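Local coordinates for acetyl-CoA acetyltransferase (Bacillus anthracis, PDB 3SS6), which probably catalyses the reversible condensation of two acetyl-CoA molecules into acetoacetyl-CoA, the reaction of biosynthetic thiolases, at residues S93-I98 and R358-L363; S100-I105 and V278-A283; P296-G301 and I376-V381. All blocks are in the same frame, centred on the assembly; numbering follows the deposited sequence.

Interaction 1 (S93-I98 and R358-L363); sequences SGMQAI and RITVSL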
loop_
_atom_site.group_PDB
_atom_site.type_symbol
_atom_site.label_atom_id
_atom_site.label_comp_id
_atom_site.label_asym_id
_atom_site.label_seq_id
_atom_site.Cartn_x
_atom_site.Cartn_y
_atom_site.Cartn_z
ATOM N N SER A 93 5.599 20.396 21.077
ATOM C CA SER A 93 6.322 20.952 19.923
ATOM C C SER A 93 6.053 22.436 19.684
ATOM O O SER A 93 6.982 23.210 19.456
ATOM C CB SER A 93 6.023 20.177 18.634
ATOM O OG SER A 93 6.410 18.823 18.772
ATOM N N GLY A 94 4.781 22.822 19.712
ATOM C CA GLY A 94 4.403 24.202 19.444
ATOM C C GLY A 94 4.881 25.167 20.515
ATOM O O GLY A 94 5.133 26.343 20.227
ATOM N N MET A 95 5.003 24.681 21.745
ATOM C CA MET A 95 5.531 25.510 22.823
ATOM C C MET A 95 7.056 25.595 22.699
ATOM O O MET A 95 7.638 26.661 22.888
ATOM C CB MET A 95 5.098 24.974 24.188
ATOM C CG MET A 95 5.585 25.801 25.367
ATOM S SD MET A 95 4.859 25.284 26.934
ATOM C CE MET A 95 3.200 25.965 26.745
ATOM N N GLN A 96 7.706 24.484 22.361
ATOM C CA GLN A 96 9.154 24.532 22.160
ATOM C C GLN A 96 9.521 25.510 21.037
ATOM O O GLN A 96 10.551 26.193 21.102
ATOM C CB GLN A 96 9.717 23.135 21.846
ATOM C CG GLN A 96 11.223 23.139 21.594
ATOM C CD GLN A 96 11.994 23.538 22.847
ATOM O OE1 GLN A 96 11.764 22.992 23.922
ATOM N NE2 GLN A 96 12.894 24.505 22.716
ATOM N N ALA A 97 8.686 25.583 20.008
ATOM C CA ALA A 97 8.949 26.523 18.913
ATOM C C ALA A 97 9.007 27.950 19.447
ATOM O O ALA A 97 9.870 28.735 19.063
ATOM C CB ALA A 97 7.886 26.400 17.800
ATOM N N ILE A 98 8.079 28.280 20.335
ATOM C CA ILE A 98 8.069 29.608 20.939
ATOM C C ILE A 98 9.309 29.813 21.808
ATOM O O ILE A 98 9.897 30.891 21.807
ATOM C CB ILE A 98 6.793 29.814 21.767
ATOM C CG1 ILE A 98 5.586 29.851 20.821
ATOM C CG2 ILE A 98 6.900 31.088 22.620
ATOM C CD1 ILE A 98 4.246 29.643 21.527
ATOM N N ARG A 358 -1.118 26.906 20.710
ATOM C CA ARG A 358 -2.542 27.246 20.834
ATOM C C ARG A 358 -2.918 27.713 22.244
ATOM O O ARG A 358 -3.567 28.754 22.412
ATOM C CB ARG A 358 -3.407 26.045 20.396
ATOM C CG ARG A 358 -4.810 26.410 19.890
ATOM C CD ARG A 358 -5.745 26.759 21.069
ATOM N NE ARG A 358 -5.926 25.616 21.961
ATOM C CZ ARG A 358 -6.519 25.691 23.152
ATOM N NH1 ARG A 358 -6.962 26.857 23.595
ATOM N NH2 ARG A 358 -6.674 24.600 23.896
ATOM N N ILE A 359 -2.489 26.965 23.259
ATOM C CA ILE A 359 -2.851 27.333 24.626
ATOM C C ILE A 359 -2.172 28.630 25.038
ATOM O O ILE A 359 -2.695 29.363 25.880
ATOM C CB ILE A 359 -2.601 26.198 25.663
ATOM C CG1 ILE A 359 -1.105 25.888 25.825
ATOM C CG2 ILE A 359 -3.405 24.952 25.279
ATOM C CD1 ILE A 359 -0.809 24.843 26.925
ATOM N N THR A 360 -1.024 28.929 24.429
ATOM C CA THR A 360 -0.329 30.187 24.725
ATOM C C THR A 360 -1.098 31.364 24.110
ATOM O O THR A 360 -1.308 32.393 24.757
ATOM C CB THR A 360 1.137 30.154 24.246
ATOM O OG1 THR A 360 1.808 29.037 24.860
ATOM C CG2 THR A 360 1.865 31.447 24.624
ATOM N N VAL A 361 -1.522 31.203 22.864
ATOM C CA VAL A 361 -2.397 32.197 22.225
ATOM C C VAL A 361 -3.621 32.473 23.097
ATOM O O VAL A 361 -3.958 33.628 23.385
ATOM C CB VAL A 361 -2.860 31.720 20.829
ATOM C CG1 VAL A 361 -4.003 32.597 20.290
ATOM C CG2 VAL A 361 -1.707 31.701 19.854
ATOM N N SER A 362 -4.302 31.410 23.510
ATOM C CA SER A 362 -5.520 31.560 24.304
ATOM C C SER A 362 -5.274 32.235 25.657
ATOM O O SER A 362 -6.046 33.108 26.097
ATOM C CB SER A 362 -6.183 30.198 24.483
ATOM O OG SER A 362 -6.520 29.662 23.203
ATOM N N LEU A 363 -4.196 31.833 26.318
ATOM C CA LEU A 363 -3.825 32.434 27.589
ATOM C C LEU A 363 -3.594 33.933 27.458
ATOM O O LEU A 363 -4.079 34.719 28.269
ATOM C CB LEU A 363 -2.564 31.764 28.133
ATOM C CG LEU A 363 -2.025 32.277 29.466
ATOM C CD1 LEU A 363 -3.044 32.117 30.594
ATOM C CD2 LEU A 363 -0.751 31.482 29.776
#
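M95 leaves its helix with CG opposite the backbone N (chi1 -179°), runs extended as far as SD, and only then bends (chi3 -75°), which carries its CE methyl to the helix of T360 and I359. There the methyl has two neighbours. It lies 3.9 Å from T360 OG1, the thioether chain meeting the threonine at about a right angle, and 4.2 Å from I359 CD1, the end of a side chain that it passes obliquely. One turn further along, I98 approaches T360 more directly: the two side chains extend toward each other tip to tip, and I98 CD1 stops 4.2 Å from T360 CB. T360 is therefore touched by both M95 and I98, although the polar demand of its hydroxyl is met within its own helix, by the carbonyl oxygen of G356. The two helices belong to the central layer of the five-layered thiolase fold, between its two mixed sheets, one contributed by the N-terminal and one by the C-terminal family domain. The axes of the two short segments come within 9.9 Å at an angle of 67°, so the contact is confined to a few side chains near the crossing. C91, found as S-hydroxycysteine, lies just ahead of helix 93-107. M95 also packs on A377 and L379 of strand 374-381, whereas I98 is directed onto L258 and L260 of strand 252-262; T360 reaches both sides, touching L258 and, on strand 385-393, L389.

Interaction 2 (S100-I105 and V278-A283); sequences SAAMQI and VGYSVA. With K (potassium ion), chain F.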
loop_
_atom_site.group_PDB
_atom_site.type_symbol
_atom_site.label_atom_id
_atom_site.label_comp_id
_atom_site.label_asym_id
_atom_site.label_seq_id
_atom_site.Cartn_x
_atom_site.Cartn_y
_atom_site.Cartn_z
ATOM N N SER A 100 12.254 28.318 21.475
ATOM C CA SER A 100 13.403 28.406 20.593
ATOM C C SER A 100 13.471 29.787 19.936
ATOM O O SER A 100 14.563 30.348 19.766
ATOM C CB SER A 100 13.356 27.291 19.551
ATOM O OG SER A 100 13.612 26.032 20.164
ATOM N N ALA A 101 12.312 30.343 19.596
ATOM C CA ALA A 101 12.258 31.711 19.080
ATOM C C ALA A 101 12.769 32.680 20.143
ATOM O O ALA A 101 13.565 33.597 19.858
ATOM C CB ALA A 101 10.824 32.080 18.677
ATOM N N ALA A 102 12.318 32.481 21.380
ATOM C CA ALA A 102 12.764 33.352 22.462
ATOM C C ALA A 102 14.282 33.271 22.635
ATOM O O ALA A 102 14.950 34.296 22.837
ATOM C CB ALA A 102 12.047 33.002 23.761
ATOM N N MET A 103 14.835 32.064 22.538
ATOM C CA MET A 103 16.282 31.911 22.661
ATOM C C MET A 103 17.014 32.712 21.596
ATOM O O MET A 103 17.977 33.409 21.901
ATOM C CB MET A 103 16.708 30.439 22.583
ATOM C CG MET A 103 16.191 29.598 23.740
ATOM S SD MET A 103 17.056 28.008 23.922
ATOM C CE MET A 103 16.557 27.148 22.429
ATOM N N GLN A 104 16.572 32.600 20.346
ATOM C CA GLN A 104 17.211 33.350 19.269
ATOM C C GLN A 104 17.144 34.849 19.538
ATOM O O GLN A 104 18.106 35.574 19.306
ATOM C CB GLN A 104 16.560 33.048 17.918
ATOM C CG GLN A 104 16.831 31.639 17.418
ATOM C CD GLN A 104 16.473 31.458 15.951
ATOM O OE1 GLN A 104 15.862 32.333 15.333
ATOM N NE2 GLN A 104 16.847 30.319 15.395
ATOM N N ILE A 105 16.001 35.318 20.025
ATOM C CA ILE A 105 15.841 36.749 20.284
ATOM C C ILE A 105 16.678 37.194 21.474
ATOM O O ILE A 105 17.336 38.235 21.424
ATOM C CB ILE A 105 14.360 37.110 20.476
ATOM C CG1 ILE A 105 13.606 36.856 19.161
ATOM C CG2 ILE A 105 14.211 38.567 20.971
ATOM C CD1 ILE A 105 12.082 36.826 19.307
ATOM N N VAL A 278 8.663 35.669 30.488
ATOM C CA VAL A 278 9.577 35.806 31.623
ATOM C C VAL A 278 10.386 34.551 31.952
ATOM O O VAL A 278 11.368 34.636 32.684
ATOM C CB VAL A 278 8.879 36.334 32.896
ATOM C CG1 VAL A 278 8.329 37.746 32.656
ATOM C CG2 VAL A 278 7.789 35.400 33.341
ATOM N N GLY A 279 9.986 33.400 31.412
ATOM C CA GLY A 279 10.729 32.169 31.644
ATOM C C GLY A 279 10.097 30.959 30.990
ATOM O O GLY A 279 8.975 31.019 30.509
ATOM N N TYR A 280 10.840 29.859 30.953
ATOM C CA TYR A 280 10.325 28.597 30.437
ATOM C C TYR A 280 11.144 27.469 31.015
ATOM O O TYR A 280 12.295 27.676 31.423
ATOM C CB TYR A 280 10.345 28.553 28.893
ATOM C CG TYR A 280 11.609 29.124 28.284
ATOM C CD1 TYR A 280 12.750 28.341 28.129
ATOM C CD2 TYR A 280 11.668 30.454 27.882
ATOM C CE1 TYR A 280 13.906 28.872 27.589
ATOM C CE2 TYR A 280 12.817 30.989 27.340
ATOM C CZ TYR A 280 13.936 30.189 27.192
ATOM O OH TYR A 280 15.100 30.707 26.664
ATOM N N SER A 281 10.559 26.274 31.068
ATOM C CA SER A 281 11.235 25.146 31.687
ATOM C C SER A 281 10.813 23.816 31.067
ATOM O O SER A 281 9.721 23.693 30.509
ATOM C CB SER A 281 10.944 25.133 33.184
ATOM O OG SER A 281 9.547 25.115 33.394
ATOM N N VAL A 282 11.696 22.828 31.182
ATOM C CA VAL A 282 11.473 21.496 30.616
ATOM C C VAL A 282 11.900 20.453 31.647
ATOM O O VAL A 282 12.981 20.559 32.233
ATOM C CB VAL A 282 12.318 21.298 29.331
ATOM C CG1 VAL A 282 12.157 19.886 28.790
ATOM C CG2 VAL A 282 11.928 22.323 28.270
ATOM N N ALA A 283 11.061 19.446 31.873
ATOM C CA ALA A 283 11.397 18.399 32.844
ATOM C C ALA A 283 11.098 17.015 32.277
ATOM O O ALA A 283 10.079 16.813 31.622
ATOM C CB ALA A 283 10.624 18.622 34.152
HETATM K K K F . 16.185 25.403 18.878
#
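Y280 projects from its strand toward helix 100-105, and its CB, the first atom out, carries the ring across the gap toward A102 and M103. CG lies between the backbone N and the carbonyl carbon (chi1 42°), an orientation that turns the ring toward the helix. At the ring's far half, CE2 packs 4.2 Å from A102 CB, and CZ lies at the same distance from M103 CG. The hydroxyl comes much nearer: Y280 OH is 3.3 Å from M103 CG, but that is a van der Waals touch, and its polar partner is the amide oxygen of Q106, one turn further along the same helix. M103 passes the tyrosine obliquely, bends at its end, and brings CE to 4.0 Å from a potassium ion. S100 OG binds that ion at 2.9 Å, together with Y85, and with S100 and Y85 of the second subunit, so the metal lies at the subunit interface. V109 of the second subunit also packs on Y280. The contact thus joins helix 93-107 of the N-terminal thiolase domain, which also packs, through A101 and I105, on strands 112-120 and 252-262, to strand 275-284 of the C-terminal domain, beside strand 385-393.

Interaction 3 (P296-G301 and I376-V381); sequences PAIRKG and IASLCV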
loop_
_atom_site.group_PDB
_atom_site.type_symbol
_atom_site.label_atom_id
_atom_site.label_comp_id
_atom_site.label_asym_id
_atom_site.label_seq_id
_atom_site.Cartn_x
_atom_site.Cartn_y
_atom_site.Cartn_z
ATOM N N PRO A 296 6.603 18.738 37.606
ATOM C CA PRO A 296 7.997 19.164 37.775
ATOM C C PRO A 296 8.393 20.330 36.860
ATOM O O PRO A 296 9.259 21.113 37.249
ATOM C CB PRO A 296 8.802 17.903 37.426
ATOM C CG PRO A 296 7.876 17.069 36.606
ATOM C CD PRO A 296 6.503 17.337 37.154
ATOM N N ALA A 297 7.794 20.437 35.674
ATOM C CA ALA A 297 8.122 21.545 34.775
ATOM C C ALA A 297 7.696 22.868 35.389
ATOM O O ALA A 297 8.451 23.841 35.387
ATOM C CB ALA A 297 7.467 21.354 33.408
ATOM N N ILE A 298 6.489 22.893 35.940
ATOM C CA ILE A 298 5.995 24.111 36.581
ATOM C C ILE A 298 6.810 24.443 37.831
ATOM O O ILE A 298 7.218 25.591 38.022
ATOM C CB ILE A 298 4.486 24.028 36.875
ATOM C CG1 ILE A 298 3.705 24.087 35.553
ATOM C CG2 ILE A 298 4.045 25.158 37.823
ATOM C CD1 ILE A 298 2.217 23.807 35.697
ATOM N N ARG A 299 7.077 23.447 38.671
ATOM C CA ARG A 299 7.856 23.698 39.883
ATOM C C ARG A 299 9.232 24.248 39.538
ATOM O O ARG A 299 9.681 25.223 40.138
ATOM C CB ARG A 299 7.962 22.437 40.744
ATOM C CG ARG A 299 6.628 22.014 41.343
ATOM C CD ARG A 299 6.761 20.833 42.294
ATOM N NE ARG A 299 5.589 20.722 43.162
ATOM C CZ ARG A 299 4.873 19.613 43.330
ATOM N NH1 ARG A 299 5.202 18.497 42.694
ATOM N NH2 ARG A 299 3.827 19.619 44.144
ATOM N N LYS A 300 9.881 23.627 38.555
ATOM C CA LYS A 300 11.215 24.036 38.113
ATOM C C LYS A 300 11.201 25.480 37.618
ATOM O O LYS A 300 12.068 26.294 37.980
ATOM C CB LYS A 300 11.691 23.094 36.999
ATOM C CG LYS A 300 13.105 23.323 36.489
ATOM C CD LYS A 300 13.468 22.241 35.471
ATOM C CE LYS A 300 14.874 22.408 34.914
ATOM N NZ LYS A 300 15.202 21.302 33.969
ATOM N N GLY A 301 10.202 25.797 36.803
ATOM C CA GLY A 301 10.060 27.125 36.230
ATOM C C GLY A 301 9.749 28.220 37.236
ATOM O O GLY A 301 10.258 29.333 37.111
ATOM N N ILE A 376 0.656 31.054 33.265
ATOM C CA ILE A 376 1.483 29.869 33.059
ATOM C C ILE A 376 0.787 28.984 32.047
ATOM O O ILE A 376 -0.397 28.681 32.205
ATOM C CB ILE A 376 1.643 29.064 34.358
ATOM C CG1 ILE A 376 2.311 29.917 35.438
ATOM C CG2 ILE A 376 2.450 27.802 34.098
ATOM C CD1 ILE A 376 2.376 29.226 36.815
ATOM N N ALA A 377 1.516 28.568 31.011
ATOM C CA ALA A 377 0.993 27.587 30.071
ATOM C C ALA A 377 1.897 26.357 30.137
ATOM O O ALA A 377 3.119 26.473 30.089
ATOM C CB ALA A 377 0.957 28.146 28.657
ATOM N N SER A 378 1.301 25.178 30.239
ATOM C CA SER A 378 2.108 23.978 30.421
ATOM C C SER A 378 1.397 22.756 29.887
ATOM O O SER A 378 0.173 22.684 29.909
ATOM C CB SER A 378 2.416 23.784 31.913
ATOM O OG SER A 378 3.257 22.662 32.136
ATOM N N LEU A 379 2.167 21.786 29.409
ATOM C CA LEU A 379 1.536 20.564 28.924
ATOM C C LEU A 379 2.440 19.356 28.998
ATOM O O LEU A 379 3.656 19.498 28.996
ATOM C CB LEU A 379 0.975 20.768 27.511
ATOM C CG LEU A 379 1.884 20.884 26.292
ATOM C CD1 LEU A 379 0.990 21.099 25.082
ATOM C CD2 LEU A 379 2.874 22.031 26.438
ATOM N N CYS A 380 1.824 18.175 29.083
ATOM C CA CYS A 380 2.544 16.913 29.113
ATOM C C CYS A 380 2.915 16.559 27.681
ATOM O O CYS A 380 2.377 17.123 26.727
ATOM C CB CYS A 380 1.695 15.794 29.731
ATOM S SG CYS A 380 0.189 15.374 28.758
ATOM N N VAL A 381 3.846 15.627 27.546
ATOM C CA VAL A 381 4.420 15.280 26.252
ATOM C C VAL A 381 4.632 13.778 26.192
ATOM O O VAL A 381 5.218 13.200 27.107
ATOM C CB VAL A 381 5.788 15.967 26.088
ATOM C CG1 VAL A 381 6.428 15.599 24.751
ATOM C CG2 VAL A 381 5.643 17.476 26.240
#
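I298 lies across S378, the CG1-CD1 bond of the isoleucine passing steeply over the CB-OG bond of the serine. The four distances between these two bonds are nearly equal: I298 CG1 is 3.7 Å from S378 OG, and I298 CD1 is 3.8 Å from S378 CB. Contact is thus spread over the whole bond and does not rest on a single atom. With CG1 opposite the carbonyl carbon (chi1 -70°), the longer branch of I298 is the one directed onto the strand. Two residues earlier on the same face, I376 meets that branch too, its CG2 methyl 4.2 Å from I298 CG1, so the isoleucine touches two successive positions of the strand that face the helix. The serine hydroxyl makes no polar bond to the helix. It is hydrogen-bonded to the carbonyl oxygen of V387 on the adjoining strand, so the buried hydroxyl is satisfied within the sheet while the serine's CB and OG pack against the isoleucine. This is helix-on-sheet packing within the C-terminal thiolase domain. Further cover comes from L332 of helix 322-332, against I298, and from L302 of helix 294-305, against I376. A377 and L379 point away from helix 296-301 to the opposite face of the sheet, where they pack on helix 352-370; strand 374-381, between strands 314-317 and 385-393 in the sheet, thus has a helix on each face.

All three contacts are buried, but the centre of interaction 1 lies about 6 Å from the centre of the chain, against about 16 Å and 14 Å for interactions 2 and 3. Interactions 1 and 2 share helix 93-107: its first turns meet a helix, its later turns a strand and the subunit interface with its potassium ion. Interactions 1 and 3 work on opposite faces of strand 374-381, where M95 CE comes within 3.4 Å of A377 O. Interactions 2 and 3 share two probable hydrogen bonds, S281 OG with A297 O and K300 NZ with V282 O. The helix pair meets through a thioether methyl, isoleucine ends and a threonine, while interaction 2 adds an aromatic ring and interaction 3 a serine.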